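Local structure of transcription termination factor FttA (Pyrococcus horikoshii, 3AF6) at residues Ile252-Ala257 with Gly263-Leu268; Asp286-Leu291 with Lys314-His319; Val220-Leu225 with Ala257-Cys262. The protein probably terminates transcription across the archaeal genome by cleaving RNA, acting as a zinc-dependent endonuclease and 5'-3' exonuclease. All coordinates share one frame; numbering follows the deposited sequence.

Contact 1: Ile252-Ala257 with Gly263-Leu268; sequences IIITHA and GMLPYL. With ZN (zinc ion), chain I.
Ile252 and Leu265 run alongside each other, pointing opposite ways, with Ile252 CD1 lying 3.6 Å from Leu265 CD1. The same isoleucine methyl also meets Leu268 tip to tip, its CD1 standing 3.7 Å from Leu268 CD2, so one terminal carbon serves two leucines three residues apart. Leu265 is the fork of the arrangement: with CG opposite its own backbone N (chi1 -174°), it gives one methyl to Ile252 and the other to Ile254, whose CG1 is 4.0 Å from Leu265 CD2 in a slanting approach. All four side chains are buried, and no hydrogen bond crosses between the segments.

Beyond this apolar shell the chain turns to metal binding. His256 NE2 binds a zinc ion at 2.2 Å together with His258 and His344, while on the other side of the ring ND1 donates to Thr255 OG1 at 3.1 Å. That bond is bent (139°), with the hydroxyl oxygen 29° from the imidazole plane, and may limit how the ring can turn. His256 opens the HxHxDH motif of metallo-beta-lactamases, which comes shortly after a core strand. That strand, 251-253, runs between strands 278-280 and 213-216; helix 282-301 touches Ile254 through Thr284 and Leu265 through Met288, and Ile253 packs against strand 349-355 of the second sheet.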
loop_
_atom_site.group_PDB
_atom_site.type_symbol
_atom_site.label_atom_id
_atom_site.label_comp_id
_atom_site.label_asym_id
_atom_site.label_seq_id
_atom_site.Cartn_x
_atom_site.Cartn_y
_atom_site.Cartn_z
ATOM N N ILE A 252 -0.314 1.570 -14.023
ATOM C CA ILE A 252 0.151 2.378 -12.904
ATOM C C ILE A 252 0.505 1.367 -11.802
ATOM O O ILE A 252 -0.185 0.369 -11.623
ATOM C CB ILE A 252 -0.945 3.338 -12.389
ATOM C CG1 ILE A 252 -1.317 4.344 -13.485
ATOM C CG2 ILE A 252 -0.443 4.076 -11.157
ATOM C CD1 ILE A 252 -2.444 5.317 -13.111
ATOM N N ILE A 253 1.591 1.602 -11.084
ATOM C CA ILE A 253 1.981 0.699 -10.013
ATOM C C ILE A 253 2.139 1.534 -8.754
ATOM O O ILE A 253 2.673 2.643 -8.817
ATOM C CB ILE A 253 3.331 0.016 -10.321
ATOM C CG1 ILE A 253 3.299 -0.565 -11.734
ATOM C CG2 ILE A 253 3.610 -1.077 -9.299
ATOM C CD1 ILE A 253 4.605 -1.161 -12.177
ATOM N N ILE A 254 1.688 1.020 -7.615
ATOM C CA ILE A 254 1.826 1.770 -6.377
ATOM C C ILE A 254 2.716 1.043 -5.367
ATOM O O ILE A 254 2.443 -0.103 -5.018
ATOM C CB ILE A 254 0.446 2.039 -5.748
ATOM C CG1 ILE A 254 -0.467 2.735 -6.776
ATOM C CG2 ILE A 254 0.605 2.878 -4.487
ATOM C CD1 ILE A 254 0.099 4.031 -7.399
ATOM N N THR A 255 3.775 1.710 -4.900
ATOM C CA THR A 255 4.698 1.122 -3.927
ATOM C C THR A 255 4.024 0.901 -2.568
ATOM O O THR A 255 4.200 -0.155 -1.943
ATOM C CB THR A 255 5.940 2.015 -3.701
ATOM O OG1 THR A 255 5.543 3.262 -3.122
ATOM C CG2 THR A 255 6.648 2.274 -5.007
ATOM N N HIS A 256 3.291 1.908 -2.092
ATOM C CA HIS A 256 2.582 1.786 -0.829
ATOM C C HIS A 256 1.444 2.782 -0.675
ATOM O O HIS A 256 1.335 3.748 -1.425
ATOM C CB HIS A 256 3.529 1.840 0.367
ATOM C CG HIS A 256 4.141 3.181 0.624
ATOM N ND1 HIS A 256 5.219 3.659 -0.092
ATOM C CD2 HIS A 256 3.887 4.104 1.582
ATOM C CE1 HIS A 256 5.609 4.812 0.420
ATOM N NE2 HIS A 256 4.818 5.104 1.438
ATOM N N ALA A 257 0.596 2.535 0.309
ATOM C CA ALA A 257 -0.602 3.324 0.526
ATOM C C ALA A 257 -0.584 4.816 0.863
ATOM O O ALA A 257 -1.594 5.486 0.643
ATOM C CB ALA A 257 -1.466 2.600 1.534
ATOM N N GLY A 263 -1.888 9.284 -3.631
ATOM C CA GLY A 263 -2.878 10.324 -3.414
ATOM C C GLY A 263 -3.606 10.949 -4.596
ATOM O O GLY A 263 -4.782 11.292 -4.478
ATOM N N MET A 264 -2.920 11.127 -5.720
ATOM C CA MET A 264 -3.548 11.717 -6.900
ATOM C C MET A 264 -4.165 10.677 -7.824
ATOM O O MET A 264 -4.831 11.022 -8.802
ATOM C CB MET A 264 -2.527 12.538 -7.699
ATOM C CG MET A 264 -2.235 13.907 -7.121
ATOM S SD MET A 264 -3.684 14.967 -7.191
ATOM C CE MET A 264 -3.838 15.171 -8.955
ATOM N N LEU A 265 -3.953 9.405 -7.518
ATOM C CA LEU A 265 -4.472 8.340 -8.359
ATOM C C LEU A 265 -5.960 8.473 -8.720
ATOM O O LEU A 265 -6.324 8.389 -9.888
ATOM C CB LEU A 265 -4.186 6.992 -7.703
ATOM C CG LEU A 265 -4.512 5.703 -8.462
ATOM C CD1 LEU A 265 -3.966 5.725 -9.891
ATOM C CD2 LEU A 265 -3.905 4.556 -7.685
ATOM N N PRO A 266 -6.841 8.698 -7.729
ATOM C CA PRO A 266 -8.253 8.817 -8.111
ATOM C C PRO A 266 -8.587 10.079 -8.932
ATOM O O PRO A 266 -9.550 10.094 -9.705
ATOM C CB PRO A 266 -8.980 8.732 -6.770
ATOM C CG PRO A 266 -7.988 9.248 -5.811
ATOM C CD PRO A 266 -6.686 8.687 -6.266
ATOM N N TYR A 267 -7.774 11.118 -8.783
ATOM C CA TYR A 267 -7.958 12.358 -9.533
ATOM C C TYR A 267 -8.007 12.030 -11.020
ATOM O O TYR A 267 -8.716 12.669 -11.803
ATOM C CB TYR A 267 -6.774 13.285 -9.286
ATOM C CG TYR A 267 -6.895 14.657 -9.906
ATOM C CD1 TYR A 267 -7.537 15.692 -9.223
ATOM C CD2 TYR A 267 -6.318 14.941 -11.144
ATOM C CE1 TYR A 267 -7.595 16.974 -9.748
ATOM C CE2 TYR A 267 -6.369 16.224 -11.679
ATOM C CZ TYR A 267 -7.008 17.233 -10.972
ATOM O OH TYR A 267 -7.069 18.508 -11.479
ATOM N N LEU A 268 -7.234 11.019 -11.394
ATOM C CA LEU A 268 -7.131 10.580 -12.775
ATOM C C LEU A 268 -8.451 10.129 -13.372
ATOM O O LEU A 268 -8.704 10.351 -14.556
ATOM C CB LEU A 268 -6.102 9.457 -12.868
ATOM C CG LEU A 268 -4.811 9.716 -13.647
ATOM C CD1 LEU A 268 -4.427 11.198 -13.632
ATOM C CD2 LEU A 268 -3.713 8.840 -13.043
HETATM ZN ZN ZN I . 5.370 6.306 3.252
#

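Contact 2: Asp286-Leu291 with Lys314-His319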
loop_
_atom_site.group_PDB
_atom_site.type_symbol
_atom_site.label_atom_id
_atom_site.label_comp_id
_atom_site.label_asym_id
_atom_site.label_seq_id
_atom_site.Cartn_x
_atom_site.Cartn_y
_atom_site.Cartn_z
ATOM N N ASP A 286 -6.276 -1.912 -0.201
ATOM C CA ASP A 286 -7.193 -1.632 0.898
ATOM C C ASP A 286 -6.777 -0.401 1.690
ATOM O O ASP A 286 -7.603 0.439 2.029
ATOM C CB ASP A 286 -7.291 -2.835 1.849
ATOM C CG ASP A 286 -7.866 -4.070 1.178
ATOM O OD1 ASP A 286 -7.944 -5.126 1.845
ATOM O OD2 ASP A 286 -8.232 -3.990 -0.014
ATOM N N LEU A 287 -5.491 -0.293 1.986
ATOM C CA LEU A 287 -4.999 0.846 2.747
ATOM C C LEU A 287 -5.113 2.189 2.019
ATOM O O LEU A 287 -5.520 3.180 2.613
ATOM C CB LEU A 287 -3.553 0.594 3.166
ATOM C CG LEU A 287 -3.404 -0.472 4.251
ATOM C CD1 LEU A 287 -1.956 -0.937 4.340
ATOM C CD2 LEU A 287 -3.887 0.103 5.579
ATOM N N MET A 288 -4.775 2.229 0.734
ATOM C CA MET A 288 -4.843 3.489 0.001
ATOM C C MET A 288 -6.290 3.955 -0.122
ATOM O O MET A 288 -6.578 5.146 0.025
ATOM C CB MET A 288 -4.190 3.359 -1.386
ATOM C CG MET A 288 -5.074 2.824 -2.486
ATOM S SD MET A 288 -4.189 2.883 -4.039
ATOM C CE MET A 288 -4.734 1.358 -4.819
ATOM N N VAL A 289 -7.194 3.010 -0.373
ATOM C CA VAL A 289 -8.610 3.329 -0.488
ATOM C C VAL A 289 -9.046 3.980 0.811
ATOM O O VAL A 289 -9.838 4.913 0.811
ATOM C CB VAL A 289 -9.456 2.071 -0.732
ATOM C CG1 VAL A 289 -10.905 2.332 -0.364
ATOM C CG2 VAL A 289 -9.373 1.678 -2.191
ATOM N N LEU A 290 -8.516 3.494 1.924
ATOM C CA LEU A 290 -8.871 4.071 3.203
ATOM C C LEU A 290 -8.354 5.497 3.321
ATOM O O LEU A 290 -9.114 6.417 3.635
ATOM C CB LEU A 290 -8.299 3.248 4.357
ATOM C CG LEU A 290 -8.541 3.928 5.707
ATOM C CD1 LEU A 290 -10.043 3.980 5.948
ATOM C CD2 LEU A 290 -7.834 3.187 6.829
ATOM N N LEU A 291 -7.059 5.674 3.070
ATOM C CA LEU A 291 -6.441 6.989 3.180
ATOM C C LEU A 291 -7.034 8.023 2.243
ATOM O O LEU A 291 -7.042 9.212 2.562
ATOM C CB LEU A 291 -4.935 6.894 2.961
ATOM C CG LEU A 291 -4.198 6.070 4.017
ATOM C CD1 LEU A 291 -2.715 6.058 3.686
ATOM C CD2 LEU A 291 -4.434 6.645 5.402
ATOM N N LYS A 314 -14.003 4.643 -5.974
ATOM C CA LYS A 314 -14.697 3.416 -6.345
ATOM C C LYS A 314 -14.096 2.934 -7.658
ATOM O O LYS A 314 -14.011 1.730 -7.908
ATOM C CB LYS A 314 -16.193 3.686 -6.532
ATOM C CG LYS A 314 -17.053 2.460 -6.891
ATOM C CD LYS A 314 -18.360 2.914 -7.549
ATOM C CE LYS A 314 -19.402 1.803 -7.655
ATOM N NZ LYS A 314 -20.079 1.522 -6.348
ATOM N N GLU A 315 -13.681 3.878 -8.497
ATOM C CA GLU A 315 -13.067 3.545 -9.776
ATOM C C GLU A 315 -11.681 2.922 -9.574
ATOM O O GLU A 315 -11.318 1.966 -10.258
ATOM C CB GLU A 315 -12.964 4.795 -10.657
ATOM C CG GLU A 315 -14.278 5.197 -11.294
ATOM C CD GLU A 315 -14.869 4.070 -12.122
ATOM O OE1 GLU A 315 -14.133 3.520 -12.963
ATOM O OE2 GLU A 315 -16.061 3.727 -11.936
ATOM N N VAL A 316 -10.917 3.472 -8.631
ATOM C CA VAL A 316 -9.590 2.965 -8.321
ATOM C C VAL A 316 -9.727 1.483 -8.026
ATOM O O VAL A 316 -9.012 0.642 -8.585
ATOM C CB VAL A 316 -9.001 3.657 -7.069
ATOM C CG1 VAL A 316 -7.756 2.914 -6.577
ATOM C CG2 VAL A 316 -8.669 5.100 -7.388
ATOM N N ILE A 317 -10.664 1.171 -7.139
ATOM C CA ILE A 317 -10.924 -0.206 -6.748
ATOM C C ILE A 317 -11.238 -1.063 -7.962
ATOM O O ILE A 317 -10.624 -2.107 -8.172
ATOM C CB ILE A 317 -12.110 -0.280 -5.769
ATOM C CG1 ILE A 317 -11.719 0.353 -4.439
ATOM C CG2 ILE A 317 -12.537 -1.724 -5.568
ATOM C CD1 ILE A 317 -12.881 0.505 -3.488
ATOM N N LYS A 318 -12.184 -0.604 -8.766
ATOM C CA LYS A 318 -12.601 -1.341 -9.940
ATOM C C LYS A 318 -11.504 -1.548 -10.970
ATOM O O LYS A 318 -11.612 -2.428 -11.816
ATOM C CB LYS A 318 -13.809 -0.640 -10.570
ATOM C CG LYS A 318 -15.072 -0.737 -9.704
ATOM C CD LYS A 318 -16.197 0.139 -10.209
ATOM C CE LYS A 318 -16.626 -0.272 -11.605
ATOM N NZ LYS A 318 -17.681 0.633 -12.148
ATOM N N HIS A 319 -10.440 -0.751 -10.891
ATOM C CA HIS A 319 -9.326 -0.855 -11.840
ATOM C C HIS A 319 -8.058 -1.505 -11.274
ATOM O O HIS A 319 -7.105 -1.769 -12.011
ATOM C CB HIS A 319 -8.950 0.526 -12.382
ATOM C CG HIS A 319 -9.864 1.029 -13.455
ATOM N ND1 HIS A 319 -11.123 1.527 -13.192
ATOM C CD2 HIS A 319 -9.694 1.121 -14.797
ATOM C CE1 HIS A 319 -11.688 1.905 -14.325
ATOM N NE2 HIS A 319 -10.844 1.668 -15.313
#
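Met288 makes the first touch along helix 282-301, meeting Val316 tip to tip with its CE 3.8 Å from Val316 CG1. Its CG sits between the backbone N and the carbonyl carbon (chi1 85°), and a bend near the sulfur brings the terminal methyl to the valine. One residue on, Val289 lies at the closest backbone approach, its CA 7.6 Å from that of Ile317. Here the two side chains cross at about a right angle: Val289 CG2 rests 3.5 Å from Ile317 CG1 and 3.9 Å from Ile317 CD1, while CG1 brushes the same isoleucine tip. The interface is wholly apolar and buried.

On the partner helix, His319 ND1 donates to Glu315 O at 3.0 Å, with the oxygen close to the imidazole plane but the nitrogen 37° above the carbonyl plane, which would steady the ring at the last turn of the helix. Beyond the pair, Ile317 also meets helix 151-161.

Helix 282-301 follows strand 278-280, and helix 310-319 leads into strand 320-322, which lies parallel beside strand 278-280. The contact therefore joins two helices inside one beta-alpha-beta crossover, whose connection holds two successive helices, in the alpha-beta/beta-alpha sandwich of the metallo-beta-lactamase fold.

Contact 3: Val220-Leu225 with Ala257-Cys262; sequences VNVAML and AHLDHC. With ZN (zinc ion), chain J; ZN (zinc ion), chain I.
Val220 and Leu259 are joined through their backbones, the amide N of Val220 donating to Leu259 O at 3.1 Å in a fairly straight bond (160°), while Val220 O receives a CA-H...O contact from Asp260 CA at 3.3 Å. The two links hold loop 220-225 against the start of helix 259-262. Side chains extend the contact on the Leu259 side: Val222 crosses the leucine at about a right angle, Val222 CG1 lying 3.8 Å from Leu259 CD1, and Val220 CG1 lies against Leu259 CB.

Asp260 turns its carboxylate away from the loop. Its chi1 of 54° tucks CG over the backbone, on the side that turns OD1 to one zinc ion at 2.5 Å, which His261 NE2 also binds at 2.2 Å. His258, at the N-cap position of helix 259-262, gives ND1 to the second zinc ion at 2.5 Å, and its carbonyl O accepts the amides of both His261 and Cys262. Val220 thus grips the backbone between ligands of the two metals. Asp367 and His618 are further ligands of the Asp260 zinc ion, and Asp217 holds His261 ND1.

The loop leaves strand 213-216 and continues to helix 228-231, while Leu225 and Cys262 both pack on helix 282-301, at Phe295 and Met288 respectively.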
loop_
_atom_site.group_PDB
_atom_site.type_symbol
_atom_site.label_atom_id
_atom_site.label_comp_id
_atom_site.label_asym_id
_atom_site.label_seq_id
_atom_site.Cartn_x
_atom_site.Cartn_y
_atom_site.Cartn_z
ATOM N N VAL A 220 0.423 12.958 -4.153
ATOM C CA VAL A 220 0.052 14.344 -4.008
ATOM C C VAL A 220 0.880 14.809 -2.823
ATOM O O VAL A 220 1.428 13.996 -2.080
ATOM C CB VAL A 220 -1.445 14.474 -3.664
ATOM C CG1 VAL A 220 -1.749 13.694 -2.403
ATOM C CG2 VAL A 220 -1.814 15.932 -3.475
ATOM N N ASN A 221 0.993 16.114 -2.653
ATOM C CA ASN A 221 1.740 16.634 -1.530
ATOM C C ASN A 221 0.734 17.415 -0.690
ATOM O O ASN A 221 0.461 18.574 -0.983
ATOM C CB ASN A 221 2.855 17.541 -2.035
ATOM C CG ASN A 221 3.698 18.092 -0.918
ATOM O OD1 ASN A 221 3.250 18.155 0.230
ATOM N ND2 ASN A 221 4.915 18.518 -1.240
ATOM N N VAL A 222 0.159 16.781 0.333
ATOM C CA VAL A 222 -0.833 17.462 1.168
ATOM C C VAL A 222 -0.229 18.688 1.837
ATOM O O VAL A 222 -0.918 19.673 2.110
ATOM C CB VAL A 222 -1.418 16.536 2.274
ATOM C CG1 VAL A 222 -2.232 15.412 1.648
ATOM C CG2 VAL A 222 -0.297 15.981 3.146
ATOM N N ALA A 223 1.072 18.624 2.089
ATOM C CA ALA A 223 1.768 19.732 2.724
ATOM C C ALA A 223 1.633 21.006 1.900
ATOM O O ALA A 223 1.989 22.086 2.369
ATOM C CB ALA A 223 3.258 19.386 2.911
ATOM N N MET A 224 1.122 20.893 0.678
ATOM C CA MET A 224 0.993 22.073 -0.158
ATOM C C MET A 224 -0.147 22.101 -1.172
ATOM O O MET A 224 0.052 22.517 -2.313
ATOM C CB MET A 224 2.321 22.327 -0.868
ATOM C CG MET A 224 3.461 22.527 0.102
ATOM S SD MET A 224 4.982 23.032 -0.648
ATOM C CE MET A 224 4.765 24.830 -0.618
ATOM N N LEU A 225 -1.337 21.675 -0.755
ATOM C CA LEU A 225 -2.497 21.701 -1.642
ATOM C C LEU A 225 -2.818 23.149 -1.994
ATOM O O LEU A 225 -3.509 23.417 -2.970
ATOM C CB LEU A 225 -3.715 21.075 -0.965
ATOM C CG LEU A 225 -3.751 19.562 -0.767
ATOM C CD1 LEU A 225 -5.091 19.161 -0.172
ATOM C CD2 LEU A 225 -3.550 18.871 -2.102
ATOM N N ALA A 257 0.596 2.535 0.309
ATOM C CA ALA A 257 -0.602 3.324 0.526
ATOM C C ALA A 257 -0.584 4.816 0.863
ATOM O O ALA A 257 -1.594 5.486 0.643
ATOM C CB ALA A 257 -1.466 2.600 1.534
ATOM N N HIS A 258 0.509 5.359 1.391
ATOM C CA HIS A 258 0.496 6.776 1.736
ATOM C C HIS A 258 0.104 7.703 0.590
ATOM O O HIS A 258 0.339 7.405 -0.583
ATOM C CB HIS A 258 1.833 7.181 2.347
ATOM C CG HIS A 258 1.980 6.758 3.774
ATOM N ND1 HIS A 258 3.181 6.800 4.447
ATOM C CD2 HIS A 258 1.071 6.282 4.659
ATOM C CE1 HIS A 258 3.008 6.364 5.684
ATOM N NE2 HIS A 258 1.736 6.044 5.838
ATOM N N LEU A 259 -0.513 8.825 0.947
ATOM C CA LEU A 259 -0.997 9.803 -0.025
ATOM C C LEU A 259 0.079 10.381 -0.940
ATOM O O LEU A 259 -0.205 10.787 -2.072
ATOM C CB LEU A 259 -1.727 10.946 0.701
ATOM C CG LEU A 259 -3.032 10.623 1.445
ATOM C CD1 LEU A 259 -3.543 11.895 2.091
ATOM C CD2 LEU A 259 -4.080 10.052 0.509
ATOM N N ASP A 260 1.310 10.429 -0.450
ATOM C CA ASP A 260 2.399 10.958 -1.243
ATOM C C ASP A 260 2.927 9.936 -2.247
ATOM O O ASP A 260 4.015 10.104 -2.788
ATOM C CB ASP A 260 3.526 11.436 -0.337
ATOM C CG ASP A 260 3.995 10.362 0.629
ATOM O OD1 ASP A 260 4.992 10.611 1.343
ATOM O OD2 ASP A 260 3.376 9.271 0.684
ATOM N N HIS A 261 2.162 8.878 -2.492
ATOM C CA HIS A 261 2.550 7.866 -3.474
ATOM C C HIS A 261 1.339 7.388 -4.283
ATOM O O HIS A 261 1.482 6.894 -5.405
ATOM C CB HIS A 261 3.245 6.670 -2.790
ATOM C CG HIS A 261 4.591 7.005 -2.230
ATOM N ND1 HIS A 261 5.759 6.828 -2.942
ATOM C CD2 HIS A 261 4.946 7.596 -1.067
ATOM C CE1 HIS A 261 6.774 7.298 -2.240
ATOM N NE2 HIS A 261 6.308 7.771 -1.099
ATOM N N CYS A 262 0.142 7.542 -3.720
ATOM C CA CYS A 262 -1.066 7.129 -4.428
ATOM C C CYS A 262 -2.187 8.176 -4.298
ATOM O O CYS A 262 -3.295 7.976 -4.797
ATOM C CB CYS A 262 -1.556 5.801 -3.867
ATOM S SG CYS A 262 -2.177 6.024 -2.198
HETATM ZN ZN ZN J . 6.740 8.876 0.706
HETATM ZN ZN ZN I . 5.370 6.306 3.252
#

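In the fold
From the N terminus, the loop 220-225 after strand 213-216 opens contact 3, and 252-257 opens contact 1 before either has closed. Contact 3 then closes across 31 intervening residues at 257-262, and contact 1 closes just beyond at 263-268 over only five. The two therefore cross rather than nest, sharing Ala257, and both include ligands of the same zinc ion. Met264 rests on Val220 where they meet. Contact 2 follows in series, bridging 22 residues between its segments, on helices 282-301 and 310-319. Ala257 packs on Leu287 and Met288, and Pro266 on Val316, so the two helices back the metal-binding turn and segment 263-268.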